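Local atomic coordinates of pectate lyase 1 (Juniperus ashei, PDB entry 1PXZ), a protein that cleaves polygalacturonan (pectate) by calcium-dependent elimination, though with low activity, and is the major allergen of mountain cedar pollen. Residues A[112-117]-A[157-162]. Residues are numbered along the deposited sequence; the frame is centred on the assembly and turned at random.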
ATOM      1  N   LYS A 112       2.546 -11.473  10.481  1.00 14.00           N
ATOM      2  CA  LYS A 112       2.661 -12.917  10.283  1.00 14.62           C
ATOM      3  C   LYS A 112       1.405 -13.562   9.713  1.00 13.58           C
ATOM      4  O   LYS A 112       0.925 -14.579  10.226  1.00 15.14           O
ATOM      5  CB  LYS A 112       3.028 -13.597  11.610  1.00 20.96           C
ATOM      6  CG  LYS A 112       4.382 -13.171  12.153  1.00 29.04           C
ATOM      7  CD  LYS A 112       4.746 -14.010  13.372  1.00 40.16           C
ATOM      8  CE  LYS A 112       6.247 -14.010  13.613  1.00 49.35           C
ATOM      9  NZ  LYS A 112       6.959 -13.081  12.691  1.00 67.06           N
ATOM     10  N   VAL A 113       0.877 -12.974   8.651  1.00  9.80           N
ATOM     11  CA  VAL A 113      -0.293 -13.496   7.952  1.00 12.22           C
ATOM     12  C   VAL A 113      -0.052 -13.391   6.449  1.00 13.02           C
ATOM     13  O   VAL A 113       0.857 -12.659   6.035  1.00 12.41           O
ATOM     14  CB  VAL A 113      -1.579 -12.737   8.332  1.00 11.21           C
ATOM     15  CG1 VAL A 113      -1.932 -12.948   9.800  1.00 11.06           C
ATOM     16  CG2 VAL A 113      -1.440 -11.251   8.032  1.00 12.75           C
ATOM     17  N   SER A 114      -0.845 -14.078   5.651  1.00 13.49           N
ATOM     18  CA  SER A 114      -0.831 -13.995   4.199  1.00 13.22           C
ATOM     19  C   SER A 114      -2.221 -13.869   3.598  1.00 15.41           C
ATOM     20  O   SER A 114      -3.188 -14.202   4.293  1.00 12.10           O
ATOM     21  CB  SER A 114      -0.246 -15.285   3.581  1.00 13.70           C
ATOM     22  OG  SER A 114       1.018 -15.493   4.180  1.00 36.65           O
ATOM     23  N   HIS A 115      -2.239 -13.438   2.341  1.00  5.82           N
ATOM     24  CA  HIS A 115      -3.485 -13.394   1.576  1.00  7.54           C
ATOM     25  C   HIS A 115      -4.518 -12.448   2.188  1.00 14.09           C
ATOM     26  O   HIS A 115      -5.603 -12.860   2.608  1.00 10.79           O
ATOM     27  CB  HIS A 115      -4.087 -14.808   1.389  1.00 10.92           C
ATOM     28  CG  HIS A 115      -3.156 -15.662   0.568  1.00 13.43           C
ATOM     29  ND1 HIS A 115      -3.040 -15.539  -0.798  1.00 16.93           N
ATOM     30  CD2 HIS A 115      -2.278 -16.625   0.935  1.00 14.39           C
ATOM     31  CE1 HIS A 115      -2.139 -16.401  -1.248  1.00 17.98           C
ATOM     32  NE2 HIS A 115      -1.663 -17.072  -0.213  1.00 17.18           N
ATOM     33  N   VAL A 116      -4.142 -11.169   2.186  1.00  9.93           N
ATOM     34  CA  VAL A 116      -5.009 -10.079   2.637  1.00  8.42           C
ATOM     35  C   VAL A 116      -5.154  -9.041   1.518  1.00 14.30           C
ATOM     36  O   VAL A 116      -4.130  -8.550   1.020  1.00 11.25           O
ATOM     37  CB  VAL A 116      -4.483  -9.382   3.895  1.00  8.52           C
ATOM     38  CG1 VAL A 116      -5.353  -8.161   4.221  1.00  9.75           C
ATOM     39  CG2 VAL A 116      -4.415 -10.325   5.086  1.00 12.84           C
ATOM     40  N   ILE A 117      -6.401  -8.738   1.158  1.00  6.88           N
ATOM     41  CA  ILE A 117      -6.764  -7.692   0.223  1.00  4.50           C
ATOM     42  C   ILE A 117      -7.465  -6.555   0.975  1.00 10.96           C
ATOM     43  O   ILE A 117      -8.458  -6.782   1.663  1.00  9.37           O
ATOM     44  CB  ILE A 117      -7.685  -8.188  -0.904  1.00  4.44           C
ATOM     45  CG1 ILE A 117      -7.029  -9.279  -1.781  1.00  6.91           C
ATOM     46  CG2 ILE A 117      -8.180  -7.046  -1.769  1.00  8.16           C
ATOM     47  CD1 ILE A 117      -8.026  -9.909  -2.742  1.00  8.34           C
ATOM     48  N   ASN A 157       6.103  -8.986   8.570  1.00 11.65           N
ATOM     49  CA  ASN A 157       6.152 -10.407   8.238  1.00 10.97           C
ATOM     50  C   ASN A 157       4.898 -10.871   7.510  1.00 14.89           C
ATOM     51  O   ASN A 157       4.331 -11.900   7.869  1.00 15.72           O
ATOM     52  CB  ASN A 157       6.303 -11.220   9.531  1.00 19.21           C
ATOM     53  CG  ASN A 157       7.279 -12.367   9.314  1.00 31.42           C
ATOM     54  OD1 ASN A 157       8.022 -12.709  10.222  1.00 50.63           O
ATOM     55  ND2 ASN A 157       7.258 -12.921   8.107  1.00 33.03           N
ATOM     56  N   VAL A 158       4.483 -10.113   6.498  1.00 12.64           N
ATOM     57  CA  VAL A 158       3.322 -10.439   5.677  1.00 12.76           C
ATOM     58  C   VAL A 158       3.688 -10.899   4.279  1.00 13.77           C
ATOM     59  O   VAL A 158       4.590 -10.333   3.645  1.00 13.25           O
ATOM     60  CB  VAL A 158       2.413  -9.183   5.556  1.00 13.49           C
ATOM     61  CG1 VAL A 158       1.295  -9.446   4.567  1.00 15.13           C
ATOM     62  CG2 VAL A 158       1.893  -8.815   6.935  1.00  9.51           C
ATOM     63  N   THR A 159       3.019 -11.919   3.732  1.00 11.70           N
ATOM     64  CA  THR A 159       3.297 -12.239   2.323  1.00 10.51           C
ATOM     65  C   THR A 159       1.991 -12.322   1.555  1.00 10.49           C
ATOM     66  O   THR A 159       0.926 -12.687   2.080  1.00 13.58           O
ATOM     67  CB  THR A 159       4.097 -13.543   2.133  1.00 24.21           C
ATOM     68  OG1 THR A 159       3.264 -14.641   2.536  1.00 38.96           O
ATOM     69  CG2 THR A 159       5.332 -13.597   3.015  1.00 14.84           C
ATOM     70  N   ASN A 160       2.047 -11.954   0.283  1.00  9.28           N
ATOM     71  CA  ASN A 160       0.872 -12.069  -0.573  1.00  7.61           C
ATOM     72  C   ASN A 160      -0.193 -11.111  -0.058  1.00 12.99           C
ATOM     73  O   ASN A 160      -1.194 -11.539   0.504  1.00 12.51           O
ATOM     74  CB  ASN A 160       0.333 -13.505  -0.597  1.00  8.22           C
ATOM     75  CG  ASN A 160       1.301 -14.419  -1.329  1.00 21.33           C
ATOM     76  OD1 ASN A 160       1.844 -14.017  -2.358  1.00 16.50           O
ATOM     77  ND2 ASN A 160       1.513 -15.613  -0.807  1.00 20.39           N
ATOM     78  N   ALA A 161       0.034  -9.818  -0.251  1.00  7.11           N
ATOM     79  CA  ALA A 161      -0.986  -8.859   0.175  1.00 10.47           C
ATOM     80  C   ALA A 161      -1.192  -7.821  -0.918  1.00 11.74           C
ATOM     81  O   ALA A 161      -0.264  -7.560  -1.695  1.00 11.21           O
ATOM     82  CB  ALA A 161      -0.592  -8.198   1.490  1.00 13.06           C
ATOM     83  N   TRP A 162      -2.392  -7.259  -0.984  1.00  5.57           N
ATOM     84  CA  TRP A 162      -2.743  -6.351  -2.074  1.00  5.82           C
ATOM     85  C   TRP A 162      -3.496  -5.168  -1.460  1.00  7.17           C
ATOM     86  O   TRP A 162      -4.555  -5.393  -0.879  1.00  8.05           O
ATOM     87  CB  TRP A 162      -3.581  -7.089  -3.098  1.00  7.06           C
ATOM     88  CG  TRP A 162      -3.944  -6.360  -4.349  1.00  3.96           C
ATOM     89  CD1 TRP A 162      -3.326  -5.257  -4.894  1.00  6.08           C
ATOM     90  CD2 TRP A 162      -5.022  -6.696  -5.224  1.00  7.71           C
ATOM     91  NE1 TRP A 162      -3.981  -4.901  -6.061  1.00  8.99           N
ATOM     92  CE2 TRP A 162      -5.024  -5.769  -6.279  1.00 10.52           C
ATOM     93  CE3 TRP A 162      -5.995  -7.713  -5.186  1.00  7.68           C
ATOM     94  CZ2 TRP A 162      -5.965  -5.824  -7.307  1.00  8.87           C
ATOM     95  CZ3 TRP A 162      -6.927  -7.757  -6.219  1.00  7.10           C
ATOM     96  CH2 TRP A 162      -6.911  -6.830  -7.258  1.00  7.27           C
TER
HETATM   97  O   HOH W   1       3.960 -14.214   6.445  1.00 28.83           O
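Backbone hydrogen bonds join 112-117 to 157-162 in parallel, each residue lying beside the one 45 positions on. T159 N donates to V113 O (3.2 Å) and W162 N to V116 O (3.0 Å), both in the carbonyl plane. Between them H115 N is shared between T159 O (3.3 Å) and, weakly, N160 O; V116 N also bonds weakly to N160 O. Here both chains turn a corner, H115 and N160 each having positive phi and psi. A water donates to N157 O and weakly to V113 O.

These are equivalent corners of successive coils in the right-handed parallel beta-helix of the pectate lyase family. V113 CG2 and V158 CG2 touch, and M110 packs against V158 and V116. At the bend, N160 CB sits over one face of the H115 imidazole in a CH-pi contact, 3.9 Å from the ring centroid. Both side chains share their first torsion (chi1 -64° and -69°), amide and ring planes 31° apart. H89 stacks on H115, and M33 N bonds H115 ND1. On the side reverse to V116 and A161, I117 CD1 approaches the W162 indole edge at CE3 (3.9 Å), while S188 OG binds W162 NE1; T32 covers I117, I4 and A25 cover W162.

Polar side chains pair along the outside: S114 OG and T159 OG1 share a 2.9 Å hydrogen bond, and K112 NZ, bent at its last torsion, hydrogen-bonds N157 OD1 from above the carbonyl plane at 2.7 Å, probably easing repulsion from nearby R156 NH1.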